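Alpha/beta hydrolase fold protein (Chitinophaga pinensis, PDB 4PW0) probably acts as a serine hydrolase of the alpha/beta hydrolase fold, its natural substrate being unknown. Local coordinates at residues R29-P34 with L55-L60; G108-G113 with E235-Y240; T145-I150 with A206-G211; R174-A179 with F265-E270. One frame throughout, in Å; residues are numbered along the deposited sequence. Where two conformers were deposited one is given.

Interaction 2 holds the probable active site: S110 on a probable nucleophile elbow faces the loop 235-240, which follows the strand 226-231. Interaction 3, its centre about 11 Å away, joins two helices next to that site; the two contacts touch where M236 SE lies 3.8 Å from F146 CE1 and where L111 meets I207. Interaction 4, about 17 Å from interaction 2 between centres, also touches it, F109 CE2 lying 3.6 Å from F265 CE1. Interaction 1, on the opposite side of the chain's centre from interactions 2 and 3, does not touch interaction 2 (nearest atoms about 8 Å apart). It reaches interaction 4 through I56 and L55, which pack on F265 and P269.

Interaction 1. Residues R29-P34 with L55-L60; sequences RSLGAP and LITNGL
L31, the last residue of the strand 24-31, sends its side chain to T57 on the helix 54-61. Its CB points toward the helix, and CG stands anti to the carbonyl carbon (chi1 -76°), which carries the branch point out from the strand. Beyond that branch CD2 does the touching. CD2 lies 3.6 Å from T57 CB and equally 3.6 Å from T57 OG1, so the methyl sits against the oxygen-bearing side of the threonine, the two side chains crossing obliquely. N58 comes next in line, its OD1 4.3 Å from L31 CD2; that oxygen accepts a hydrogen bond from the backbone N of H11. T57 OG1 lies between its backbone N and carbonyl carbon (chi1 60°), where it has weak hydrogen bonds with D53 O and H11 ND1. A threonine suits this place because its hydroxyl finds these weak partners while its CB meets the leucine. No hydrogen bond crosses between the two segments, so strand end and helix meet here by dispersion and the burial of one methyl, with the polar groups served by other residues.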
loop_
_atom_site.group_PDB
_atom_site.type_symbol
_atom_site.label_atom_id
_atom_site.label_comp_id
_atom_site.label_asym_id
_atom_site.label_seq_id
_atom_site.Cartn_x
_atom_site.Cartn_y
_atom_site.Cartn_z
ATOM N N ARG A 29 -8.412 -24.406 -13.081
ATOM C CA ARG A 29 -8.204 -23.681 -14.332
ATOM C C ARG A 29 -6.845 -23.037 -14.365
ATOM O O ARG A 29 -6.287 -22.629 -13.338
ATOM C CB ARG A 29 -9.318 -22.658 -14.596
ATOM C CG ARG A 29 -10.718 -23.186 -14.500
ATOM C CD ARG A 29 -11.779 -22.179 -14.865
ATOM N NE ARG A 29 -13.103 -22.638 -14.557
ATOM C CZ ARG A 29 -14.103 -21.903 -14.092
ATOM N NH1 ARG A 29 -13.927 -20.603 -13.834
ATOM N NH2 ARG A 29 -15.250 -22.476 -13.843
ATOM N N SER A 30 -6.280 -22.955 -15.556
ATOM C CA SER A 30 -4.998 -22.332 -15.783
ATOM C C SER A 30 -5.197 -21.177 -16.750
ATOM O O SER A 30 -5.741 -21.350 -17.863
ATOM C CB SER A 30 -3.967 -23.327 -16.313
ATOM O OG SER A 30 -2.701 -22.740 -16.440
ATOM N N LEU A 31 -4.847 -19.983 -16.290
ATOM C CA LEU A 31 -4.981 -18.778 -17.070
ATOM C C LEU A 31 -3.654 -18.249 -17.477
ATOM O O LEU A 31 -2.633 -18.422 -16.803
ATOM C CB LEU A 31 -5.722 -17.687 -16.298
ATOM C CG LEU A 31 -7.227 -17.825 -16.154
ATOM C CD1 LEU A 31 -7.693 -19.075 -15.454
ATOM C CD2 LEU A 31 -7.784 -16.592 -15.435
ATOM N N GLY A 32 -3.675 -17.538 -18.614
ATOM C CA GLY A 32 -2.435 -16.981 -19.138
ATOM C C GLY A 32 -1.589 -18.031 -19.851
ATOM O O GLY A 32 -1.947 -19.214 -19.946
ATOM N N ALA A 33 -0.438 -17.579 -20.308
ATOM C CA ALA A 33 0.566 -18.458 -20.899
ATOM C C ALA A 33 1.331 -19.198 -19.817
ATOM O O ALA A 33 1.647 -18.617 -18.791
ATOM C CB ALA A 33 1.526 -17.626 -21.725
ATOM N N PRO A 34 1.639 -20.484 -20.043
ATOM C CA PRO A 34 2.504 -21.183 -19.098
ATOM C C PRO A 34 3.785 -20.414 -18.793
ATOM O O PRO A 34 4.351 -19.780 -19.685
ATOM C CB PRO A 34 2.759 -22.530 -19.781
ATOM C CG PRO A 34 1.557 -22.737 -20.652
ATOM C CD PRO A 34 1.242 -21.355 -21.172
ATOM N N LEU A 55 -11.498 -9.459 -13.409
ATOM C CA LEU A 55 -10.524 -8.391 -13.579
ATOM C C LEU A 55 -9.182 -8.706 -12.945
ATOM O O LEU A 55 -8.126 -8.335 -13.441
ATOM C CB LEU A 55 -11.031 -7.063 -13.017
ATOM C CG LEU A 55 -11.866 -6.209 -13.906
ATOM C CD1 LEU A 55 -12.271 -4.915 -13.263
ATOM C CD2 LEU A 55 -11.167 -5.927 -15.228
ATOM N N ILE A 56 -9.241 -9.409 -11.806
ATOM C CA ILE A 56 -8.037 -9.735 -11.098
ATOM C C ILE A 56 -7.312 -10.905 -11.733
ATOM O O ILE A 56 -6.089 -10.849 -11.974
ATOM C CB ILE A 56 -8.367 -9.997 -9.618
ATOM C CG1 ILE A 56 -8.913 -8.692 -9.000
ATOM C CG2 ILE A 56 -7.121 -10.461 -8.902
ATOM C CD1 ILE A 56 -9.333 -8.818 -7.543
ATOM N N THR A 57 -8.065 -11.957 -12.052
ATOM C CA THR A 57 -7.388 -13.101 -12.645
ATOM C C THR A 57 -6.920 -12.817 -14.081
ATOM O O THR A 57 -5.811 -13.233 -14.424
ATOM C CB THR A 57 -8.263 -14.347 -12.636
ATOM O OG1 THR A 57 -9.462 -14.109 -13.375
ATOM C CG2 THR A 57 -8.578 -14.818 -11.211
ATOM N N ASN A 58 -7.697 -12.056 -14.849
ATOM C CA ASN A 58 -7.204 -11.626 -16.154
ATOM C C ASN A 58 -5.997 -10.693 -16.020
ATOM O O ASN A 58 -4.995 -10.813 -16.750
ATOM C CB ASN A 58 -8.303 -10.983 -16.996
ATOM C CG ASN A 58 -9.324 -11.991 -17.498
ATOM O OD1 ASN A 58 -8.989 -13.161 -17.668
ATOM N ND2 ASN A 58 -10.548 -11.575 -17.715
ATOM N N GLY A 59 -6.088 -9.730 -15.101
ATOM C CA GLY A 59 -5.007 -8.802 -14.945
ATOM C C GLY A 59 -3.676 -9.424 -14.536
ATOM O O GLY A 59 -2.601 -9.098 -15.069
ATOM N N LEU A 60 -3.723 -10.347 -13.571
ATOM C CA LEU A 60 -2.516 -10.970 -13.118
ATOM C C LEU A 60 -1.996 -12.038 -14.096
ATOM O O LEU A 60 -0.792 -12.264 -14.133
ATOM C CB LEU A 60 -2.695 -11.563 -11.712
ATOM C CG LEU A 60 -2.770 -10.465 -10.632
ATOM C CD1 LEU A 60 -3.118 -11.135 -9.300
ATOM C CD2 LEU A 60 -1.491 -9.667 -10.555
#

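Interaction 2. Residues G108-G113 with E235-Y240; sequences GFSLGG and EMMDTY
S110 OG stands anti to its own backbone N (chi1 -179°), while the M237 chain leaves with CG anti to the carbonyl carbon and bends at chi2 (-69°); together these turns bring the M237 methyl to the serine oxygen. The serine sits on a probable nucleophile elbow, the G-x-S-x-G turn between strand 104-109 and helix 111-122 of the alpha/beta hydrolase fold. Its backbone is strained, with a positive phi, as in other enzymes of this fold. Glycines suit the flanks by allowing the elbow to pack tightly, with G108 CA close to G112 O and G112 CA close to F109 O. M237 CE approaches S110 OG to 3.4 Å and S110 CA to 3.9 Å. Both methionines are selenomethionines, and M236 adds its selenium, 4.0 Å from S110 OG, after a chain that stays extended until it bends at chi3. These flexible, apolar side chains give the serine a hydrophobic neighbour on this side, and no hydrogen bond joins the two segments. H262, which touches S110, M236 and M237, probably completes a catalytic triad with S110 and D234; D234 OD1 also takes a hydrogen bond from M237 N. Farther along the loop, D238 caps the turn into helix 240-248: Y240 N reaches D238 OD1 at 2.9 Å, from 44° out of the carboxylate plane.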
loop_
_atom_site.group_PDB
_atom_site.type_symbol
_atom_site.label_atom_id
_atom_site.label_comp_id
_atom_site.label_asym_id
_atom_site.label_seq_id
_atom_site.Cartn_x
_atom_site.Cartn_y
_atom_site.Cartn_z
ATOM N N GLY A 108 -3.579 -15.726 -1.387
ATOM C CA GLY A 108 -4.622 -16.303 -0.571
ATOM C C GLY A 108 -5.586 -15.206 -0.123
ATOM O O GLY A 108 -5.157 -14.219 0.482
ATOM N N PHE A 109 -6.884 -15.446 -0.361
ATOM C CA PHE A 109 -7.937 -14.534 0.084
ATOM C C PHE A 109 -8.742 -15.205 1.194
ATOM O O PHE A 109 -9.244 -16.311 1.014
ATOM C CB PHE A 109 -8.837 -14.211 -1.117
ATOM C CG PHE A 109 -10.059 -13.340 -0.796
ATOM C CD1 PHE A 109 -9.972 -12.295 0.098
ATOM C CD2 PHE A 109 -11.269 -13.553 -1.454
ATOM C CE1 PHE A 109 -11.075 -11.502 0.377
ATOM C CE2 PHE A 109 -12.356 -12.739 -1.210
ATOM C CZ PHE A 109 -12.259 -11.713 -0.280
ATOM N N SER A 110 -8.848 -14.539 2.356
ATOM C CA SER A 110 -9.718 -14.957 3.464
ATOM C C SER A 110 -9.204 -16.338 3.973
ATOM O O SER A 110 -8.017 -16.429 4.319
ATOM C CB SER A 110 -11.160 -14.925 3.013
ATOM O OG SER A 110 -11.983 -15.320 4.105
ATOM N N LEU A 111 -10.022 -17.388 3.966
ATOM C CA LEU A 111 -9.539 -18.721 4.303
ATOM C C LEU A 111 -8.250 -19.075 3.550
ATOM O O LEU A 111 -7.300 -19.632 4.121
ATOM C CB LEU A 111 -10.640 -19.707 3.943
ATOM C CG LEU A 111 -10.271 -21.173 4.037
ATOM C CD1 LEU A 111 -9.863 -21.547 5.436
ATOM C CD2 LEU A 111 -11.462 -22.015 3.583
ATOM N N GLY A 112 -8.184 -18.726 2.259
ATOM C CA GLY A 112 -7.000 -18.964 1.500
ATOM C C GLY A 112 -5.777 -18.239 2.026
ATOM O O GLY A 112 -4.646 -18.718 1.882
ATOM N N GLY A 113 -5.997 -17.066 2.630
ATOM C CA GLY A 113 -4.921 -16.345 3.270
ATOM C C GLY A 113 -4.383 -17.038 4.511
ATOM O O GLY A 113 -3.223 -16.802 4.899
ATOM N N GLU A 235 -14.928 -6.475 8.937
ATOM C CA GLU A 235 -15.637 -6.954 10.135
ATOM C C GLU A 235 -15.292 -8.392 10.535
ATOM O O GLU A 235 -15.322 -8.761 11.722
ATOM C CB GLU A 235 -17.175 -6.860 9.919
ATOM C CG GLU A 235 -17.987 -7.286 11.135
ATOM C CD GLU A 235 -19.496 -7.013 11.114
ATOM O OE1 GLU A 235 -20.124 -6.817 10.045
ATOM O OE2 GLU A 235 -20.065 -7.016 12.247
HETATM N N MSE A 236 -15.032 -9.239 9.536
HETATM C CA MSE A 236 -14.759 -10.643 9.774
HETATM C C MSE A 236 -13.395 -10.858 10.419
HETATM O O MSE A 236 -13.247 -11.707 11.294
HETATM C CB MSE A 236 -14.839 -11.366 8.411
HETATM C CG MSE A 236 -14.584 -12.860 8.520
HETATM SE SE MSE A 236 -14.521 -13.714 6.763
HETATM C CE MSE A 236 -16.331 -13.319 6.205
HETATM N N MSE A 237 -12.389 -10.124 9.912
HETATM C CA MSE A 237 -10.997 -10.392 10.240
HETATM C C MSE A 237 -10.358 -9.331 11.129
HETATM O O MSE A 237 -9.282 -9.612 11.674
HETATM C CB MSE A 237 -10.178 -10.446 8.958
HETATM C CG MSE A 237 -10.601 -11.532 7.978
HETATM SE SE MSE A 237 -10.195 -13.314 8.686
HETATM C CE MSE A 237 -10.808 -14.338 7.162
ATOM N N ASP A 238 -10.986 -8.150 11.219
ATOM C CA ASP A 238 -10.497 -6.906 11.892
ATOM C C ASP A 238 -9.326 -6.344 11.049
ATOM O O ASP A 238 -8.258 -6.959 10.976
ATOM C CB ASP A 238 -10.101 -7.157 13.362
ATOM C CG ASP A 238 -9.787 -5.873 14.119
ATOM O OD1 ASP A 238 -9.536 -4.821 13.502
ATOM O OD2 ASP A 238 -9.866 -5.920 15.377
ATOM N N THR A 239 -9.520 -5.182 10.466
ATOM C CA THR A 239 -8.473 -4.545 9.709
ATOM C C THR A 239 -7.168 -4.465 10.490
ATOM O O THR A 239 -6.096 -4.614 9.900
ATOM C CB THR A 239 -8.952 -3.193 9.231
ATOM O OG1 THR A 239 -9.989 -3.418 8.266
ATOM C CG2 THR A 239 -7.833 -2.354 8.613
ATOM N N TYR A 240 -7.232 -4.219 11.804
ATOM C CA TYR A 240 -5.993 -4.089 12.561
ATOM C C TYR A 240 -5.148 -5.329 12.536
ATOM O O TYR A 240 -3.915 -5.271 12.630
ATOM C CB TYR A 240 -6.302 -3.683 14.009
ATOM C CG TYR A 240 -5.061 -3.288 14.762
ATOM C CD1 TYR A 240 -4.513 -2.063 14.618
ATOM C CD2 TYR A 240 -4.436 -4.206 15.550
ATOM C CE1 TYR A 240 -3.347 -1.712 15.278
ATOM C CE2 TYR A 240 -3.249 -3.897 16.215
ATOM C CZ TYR A 240 -2.730 -2.639 16.082
ATOM O OH TYR A 240 -1.558 -2.276 16.720
#

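Interaction 3. Residues T145-I150 with A206-G211; sequences TFPDLI and AITNWG
F146 lays its ring against I207 where helix 146-154 packs on helix 197-212, two helices that follow strand 127-133 and precede strand 226-231 in this alpha/beta hydrolase fold. The axes of the short segments come within 10.3 Å at 145°, a roughly antiparallel crossing.

The aromatic contact is a CH-pi interaction. I207 CG2 stands 3.6 Å from the centroid of the F146 ring and 8° off its normal, hence almost directly over the centre. I150 CG1 covers the opposite face, nearer the rim, so the flat ring is sandwiched between two isoleucines. The torsion chi1 of 178° swings F146 toward the facing helix, and the I207 CD1 methyl adds a second touch, 3.8 Å from F146 CZ. A branched aliphatic residue suits this place, as its separate methyls can meet the middle and the margin of a ring at once.

The remaining contacts are van der Waals ones around T208. Its hydroxyl hydrogen-bonds the backbone O of L204 one turn earlier, which satisfies the oxygen on its own helix. The same OG1 lies beside the F146 ring edge, near its plane, and reaches toward the P147 ring, T208 OG1 to P147 CG being 3.4 Å.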
loop_
_atom_site.group_PDB
_atom_site.type_symbol
_atom_site.label_atom_id
_atom_site.label_comp_id
_atom_site.label_asym_id
_atom_site.label_seq_id
_atom_site.Cartn_x
_atom_site.Cartn_y
_atom_site.Cartn_z
ATOM N N THR A 145 -15.958 -15.248 17.112
ATOM C CA THR A 145 -17.342 -14.915 16.789
ATOM C C THR A 145 -17.723 -15.029 15.325
ATOM O O THR A 145 -18.784 -14.597 14.898
ATOM C CB THR A 145 -17.745 -13.574 17.339
ATOM O OG1 THR A 145 -16.895 -12.578 16.835
ATOM C CG2 THR A 145 -17.772 -13.631 18.934
ATOM N N PHE A 146 -16.848 -15.672 14.561
ATOM C CA PHE A 146 -17.129 -15.931 13.158
ATOM C C PHE A 146 -18.451 -16.686 12.965
ATOM O O PHE A 146 -19.210 -16.305 12.094
ATOM C CB PHE A 146 -15.948 -16.668 12.489
ATOM C CG PHE A 146 -16.194 -17.001 11.073
ATOM C CD1 PHE A 146 -16.093 -16.040 10.132
ATOM C CD2 PHE A 146 -16.486 -18.308 10.660
ATOM C CE1 PHE A 146 -16.301 -16.320 8.805
ATOM C CE2 PHE A 146 -16.685 -18.586 9.333
ATOM C CZ PHE A 146 -16.613 -17.582 8.396
ATOM N N PRO A 147 -18.734 -17.720 13.794
ATOM C CA PRO A 147 -20.042 -18.366 13.590
ATOM C C PRO A 147 -21.234 -17.423 13.734
ATOM O O PRO A 147 -22.199 -17.561 12.982
ATOM C CB PRO A 147 -20.049 -19.483 14.653
ATOM C CG PRO A 147 -18.611 -19.808 14.864
ATOM C CD PRO A 147 -17.939 -18.427 14.804
ATOM N N ASP A 148 -21.187 -16.489 14.678
ATOM C CA ASP A 148 -22.275 -15.521 14.817
ATOM C C ASP A 148 -22.327 -14.544 13.659
ATOM O O ASP A 148 -23.424 -14.087 13.300
ATOM C CB ASP A 148 -22.253 -14.837 16.154
ATOM C CG ASP A 148 -22.710 -15.775 17.285
ATOM O OD1 ASP A 148 -23.621 -16.584 17.032
ATOM O OD2 ASP A 148 -22.142 -15.751 18.381
ATOM N N LEU A 149 -21.180 -14.215 13.053
ATOM C CA LEU A 149 -21.207 -13.348 11.867
ATOM C C LEU A 149 -21.953 -14.052 10.741
ATOM O O LEU A 149 -22.781 -13.462 10.048
ATOM C CB LEU A 149 -19.785 -13.002 11.465
ATOM C CG LEU A 149 -19.668 -12.092 10.260
ATOM C CD1 LEU A 149 -20.146 -10.693 10.548
ATOM C CD2 LEU A 149 -18.238 -12.140 9.735
ATOM N N ILE A 150 -21.664 -15.332 10.593
ATOM C CA ILE A 150 -22.313 -16.114 9.549
ATOM C C ILE A 150 -23.807 -16.297 9.888
ATOM O O ILE A 150 -24.639 -16.209 8.992
ATOM C CB ILE A 150 -21.586 -17.459 9.348
ATOM C CG1 ILE A 150 -20.134 -17.176 8.869
ATOM C CG2 ILE A 150 -22.373 -18.387 8.398
ATOM C CD1 ILE A 150 -19.982 -16.203 7.718
ATOM N N ALA A 206 -13.055 -24.754 10.280
ATOM C CA ALA A 206 -11.654 -24.456 10.082
ATOM C C ALA A 206 -11.342 -22.975 10.375
ATOM O O ALA A 206 -10.299 -22.661 11.006
ATOM C CB ALA A 206 -11.215 -24.831 8.683
ATOM N N ILE A 207 -12.220 -22.086 9.926
ATOM C CA ILE A 207 -11.980 -20.668 10.101
ATOM C C ILE A 207 -12.091 -20.294 11.575
ATOM O O ILE A 207 -11.255 -19.561 12.131
ATOM C CB ILE A 207 -12.962 -19.862 9.262
ATOM C CG1 ILE A 207 -12.645 -20.020 7.787
ATOM C CG2 ILE A 207 -12.965 -18.397 9.645
ATOM C CD1 ILE A 207 -13.785 -19.624 6.882
ATOM N N THR A 208 -13.104 -20.818 12.236
ATOM C CA THR A 208 -13.277 -20.538 13.664
ATOM C C THR A 208 -12.071 -21.030 14.458
ATOM O O THR A 208 -11.550 -20.309 15.334
ATOM C CB THR A 208 -14.596 -21.195 14.168
ATOM O OG1 THR A 208 -15.711 -20.719 13.380
ATOM C CG2 THR A 208 -14.847 -20.822 15.629
ATOM N N ASN A 209 -11.638 -22.242 14.165
ATOM C CA ASN A 209 -10.496 -22.794 14.876
ATOM C C ASN A 209 -9.149 -22.174 14.579
ATOM O O ASN A 209 -8.267 -22.178 15.442
ATOM C CB ASN A 209 -10.453 -24.319 14.765
ATOM C CG ASN A 209 -11.422 -24.980 15.713
ATOM O OD1 ASN A 209 -11.735 -24.474 16.785
ATOM N ND2 ASN A 209 -11.930 -26.087 15.310
ATOM N N TRP A 210 -8.987 -21.577 13.402
ATOM C CA TRP A 210 -7.792 -20.773 13.138
ATOM C C TRP A 210 -7.680 -19.696 14.214
ATOM O O TRP A 210 -6.570 -19.390 14.651
ATOM C CB TRP A 210 -7.880 -20.155 11.736
ATOM C CG TRP A 210 -6.706 -19.340 11.306
ATOM C CD1 TRP A 210 -6.619 -17.983 11.291
ATOM C CD2 TRP A 210 -5.468 -19.818 10.782
ATOM N NE1 TRP A 210 -5.406 -17.594 10.790
ATOM C CE2 TRP A 210 -4.694 -18.694 10.440
ATOM C CE3 TRP A 210 -4.934 -21.082 10.556
ATOM C CZ2 TRP A 210 -3.439 -18.801 9.856
ATOM C CZ3 TRP A 210 -3.681 -21.180 9.975
ATOM C CH2 TRP A 210 -2.960 -20.045 9.618
ATOM N N GLY A 211 -8.816 -19.125 14.621
ATOM C CA GLY A 211 -8.816 -18.125 15.682
ATOM C C GLY A 211 -8.776 -18.693 17.087
ATOM O O GLY A 211 -8.123 -18.144 17.983
#

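Interaction 4. Residues R174-A179 with F265-E270; sequences RSKGLA and FYQYPE
Y266 is the first residue of 265-270 to meet the helix 171-184, and it does so through its backbone. A water donates to Y266 O and to K176 O, 2.8 Å from each, and so ties together two carbonyls that could not bond directly. The Y266 side chain turns off to N51, whose O its hydroxyl meets.

Q267 follows and meets K176 most closely. K176 CD rests 3.6 Å from Q267 CG and also 3.6 Å from Q267 O, the two side chains crossing at about a right angle. The lysine's CG lies anti to its carbonyl carbon (chi1 -69°) and the chain runs extended as far as CE; a bend at chi4 then turns NZ aside. There NZ gives a hydrogen bond of 2.9 Å to a second water, which donates to Q267 O at 2.7 Å. Lysine suits this partly exposed place because its methylenes can pack while the ammonium stays hydrated. The amide of Q267 is held at both ends: OE1 bonds to S173 OG, and NE2 to D259 O and, weakly, to Y268 OH.

Y268, the first residue to leave helical geometry, offers CE1 to K176 CE at 4.2 Å. Q267 CG lies 3.6 Å above one face of the Y268 ring, and Y268 OH bonds to P258 O and H172 NE2. Y268 also holds the N-cap position of helix 269-282. Water-bridged packing thus joins helix 171-184, in the segment inserted between strands 127-133 and 226-231, to the C-terminal helices after the last strand of an alpha/beta hydrolase fold.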
loop_
_atom_site.group_PDB
_atom_site.type_symbol
_atom_site.label_atom_id
_atom_site.label_comp_id
_atom_site.label_asym_id
_atom_site.label_seq_id
_atom_site.Cartn_x
_atom_site.Cartn_y
_atom_site.Cartn_z
ATOM N N ARG A 174 -21.043 0.084 -1.603
ATOM C CA ARG A 174 -22.074 -0.846 -2.048
ATOM C C ARG A 174 -22.195 -0.841 -3.582
ATOM O O ARG A 174 -22.436 -1.919 -4.151
ATOM C CB ARG A 174 -23.386 -0.548 -1.376
ATOM C CG ARG A 174 -23.393 -0.917 0.106
ATOM C CD ARG A 174 -24.643 -0.460 0.832
ATOM N NE ARG A 174 -25.871 -1.074 0.371
ATOM C CZ ARG A 174 -26.374 -2.228 0.835
ATOM N NH1 ARG A 174 -25.715 -3.023 1.671
ATOM N NH2 ARG A 174 -27.533 -2.638 0.352
ATOM N N SER A 175 -22.058 0.308 -4.232
ATOM C CA SER A 175 -22.095 0.320 -5.683
ATOM C C SER A 175 -20.943 -0.424 -6.316
ATOM O O SER A 175 -21.100 -1.054 -7.364
ATOM C CB SER A 175 -22.197 1.725 -6.207
ATOM O OG SER A 175 -23.461 2.234 -5.882
ATOM N N LYS A 176 -19.765 -0.379 -5.673
ATOM C CA LYS A 176 -18.644 -1.194 -6.167
ATOM C C LYS A 176 -18.908 -2.663 -5.893
ATOM O O LYS A 176 -18.380 -3.528 -6.616
ATOM C CB LYS A 176 -17.335 -0.695 -5.565
ATOM C CG LYS A 176 -16.940 0.679 -6.109
ATOM C CD LYS A 176 -15.720 1.342 -5.566
ATOM C CE LYS A 176 -15.386 2.650 -6.333
ATOM N NZ LYS A 176 -14.944 2.599 -7.765
ATOM N N GLY A 177 -19.722 -2.982 -4.886
ATOM C CA GLY A 177 -20.184 -4.334 -4.651
ATOM C C GLY A 177 -21.126 -4.821 -5.748
ATOM O O GLY A 177 -21.004 -5.967 -6.219
ATOM N N LEU A 178 -22.092 -3.989 -6.151
ATOM C CA LEU A 178 -22.950 -4.360 -7.273
ATOM C C LEU A 178 -22.094 -4.557 -8.527
ATOM O O LEU A 178 -22.350 -5.521 -9.287
ATOM C CB LEU A 178 -24.008 -3.285 -7.508
ATOM C CG LEU A 178 -25.037 -3.058 -6.401
ATOM C CD1 LEU A 178 -26.069 -2.050 -6.916
ATOM C CD2 LEU A 178 -25.691 -4.370 -5.985
ATOM N N ALA A 179 -21.087 -3.713 -8.766
ATOM C CA ALA A 179 -20.211 -3.926 -9.911
ATOM C C ALA A 179 -19.517 -5.278 -9.855
ATOM O O ALA A 179 -19.394 -5.974 -10.868
ATOM C CB ALA A 179 -19.204 -2.816 -10.059
ATOM N N PHE A 265 -10.239 -6.121 -2.362
ATOM C CA PHE A 265 -9.727 -6.233 -3.727
ATOM C C PHE A 265 -10.838 -6.323 -4.784
ATOM O O PHE A 265 -10.605 -5.971 -5.928
ATOM C CB PHE A 265 -8.634 -7.292 -3.901
ATOM C CG PHE A 265 -9.014 -8.744 -3.862
ATOM C CD1 PHE A 265 -10.210 -9.245 -3.416
ATOM C CD2 PHE A 265 -8.051 -9.665 -4.306
ATOM C CE1 PHE A 265 -10.494 -10.616 -3.406
ATOM C CE2 PHE A 265 -8.337 -11.020 -4.280
ATOM C CZ PHE A 265 -9.542 -11.496 -3.861
ATOM N N TYR A 266 -12.049 -6.735 -4.394
ATOM C CA TYR A 266 -13.210 -6.636 -5.280
ATOM C C TYR A 266 -13.621 -5.200 -5.451
ATOM O O TYR A 266 -14.134 -4.801 -6.514
ATOM C CB TYR A 266 -14.378 -7.367 -4.696
ATOM C CG TYR A 266 -14.366 -8.861 -4.625
ATOM C CD1 TYR A 266 -13.974 -9.631 -5.717
ATOM C CD2 TYR A 266 -14.959 -9.503 -3.568
ATOM C CE1 TYR A 266 -14.134 -11.010 -5.695
ATOM C CE2 TYR A 266 -15.096 -10.876 -3.514
ATOM C CZ TYR A 266 -14.694 -11.633 -4.612
ATOM O OH TYR A 266 -14.882 -13.008 -4.556
ATOM N N GLN A 267 -13.433 -4.391 -4.403
ATOM C CA GLN A 267 -13.810 -2.982 -4.479
ATOM C C GLN A 267 -12.902 -2.196 -5.391
ATOM O O GLN A 267 -13.371 -1.282 -6.103
ATOM C CB GLN A 267 -13.872 -2.372 -3.087
ATOM C CG GLN A 267 -14.382 -0.933 -3.116
ATOM C CD GLN A 267 -14.949 -0.495 -1.770
ATOM O OE1 GLN A 267 -15.489 -1.287 -1.016
ATOM N NE2 GLN A 267 -14.811 0.777 -1.478
ATOM N N TYR A 268 -11.593 -2.516 -5.389
ATOM C CA TYR A 268 -10.603 -1.805 -6.170
ATOM C C TYR A 268 -9.713 -2.811 -6.931
ATOM O O TYR A 268 -8.523 -2.940 -6.675
ATOM C CB TYR A 268 -9.720 -0.934 -5.279
ATOM C CG TYR A 268 -10.502 0.086 -4.453
ATOM C CD1 TYR A 268 -11.105 1.185 -5.040
ATOM C CD2 TYR A 268 -10.611 -0.063 -3.089
ATOM C CE1 TYR A 268 -11.815 2.089 -4.261
ATOM C CE2 TYR A 268 -11.293 0.853 -2.292
ATOM C CZ TYR A 268 -11.886 1.947 -2.871
ATOM O OH TYR A 268 -12.592 2.883 -2.119
ATOM N N PRO A 269 -10.303 -3.536 -7.876
ATOM C CA PRO A 269 -9.571 -4.602 -8.524
ATOM C C PRO A 269 -8.406 -4.117 -9.378
ATOM O O PRO A 269 -7.376 -4.806 -9.464
ATOM C CB PRO A 269 -10.652 -5.301 -9.370
ATOM C CG PRO A 269 -11.662 -4.203 -9.674
ATOM C CD PRO A 269 -11.703 -3.444 -8.350
ATOM N N GLU A 270 -8.550 -2.985 -10.056
ATOM C CA GLU A 270 -7.453 -2.491 -10.867
ATOM C C GLU A 270 -6.270 -1.952 -10.034
ATOM O O GLU A 270 -5.090 -2.136 -10.378
ATOM C CB GLU A 270 -7.952 -1.464 -11.870
ATOM C CG GLU A 270 -8.855 -2.114 -12.901
ATOM C CD GLU A 270 -9.093 -1.276 -14.124
ATOM O OE1 GLU A 270 -9.260 -0.049 -13.998
ATOM O OE2 GLU A 270 -9.126 -1.881 -15.211
HETATM O O HOH W 1 -15.922 -3.182 -7.907
HETATM O O HOH W 2 -13.120 0.440 -8.181
#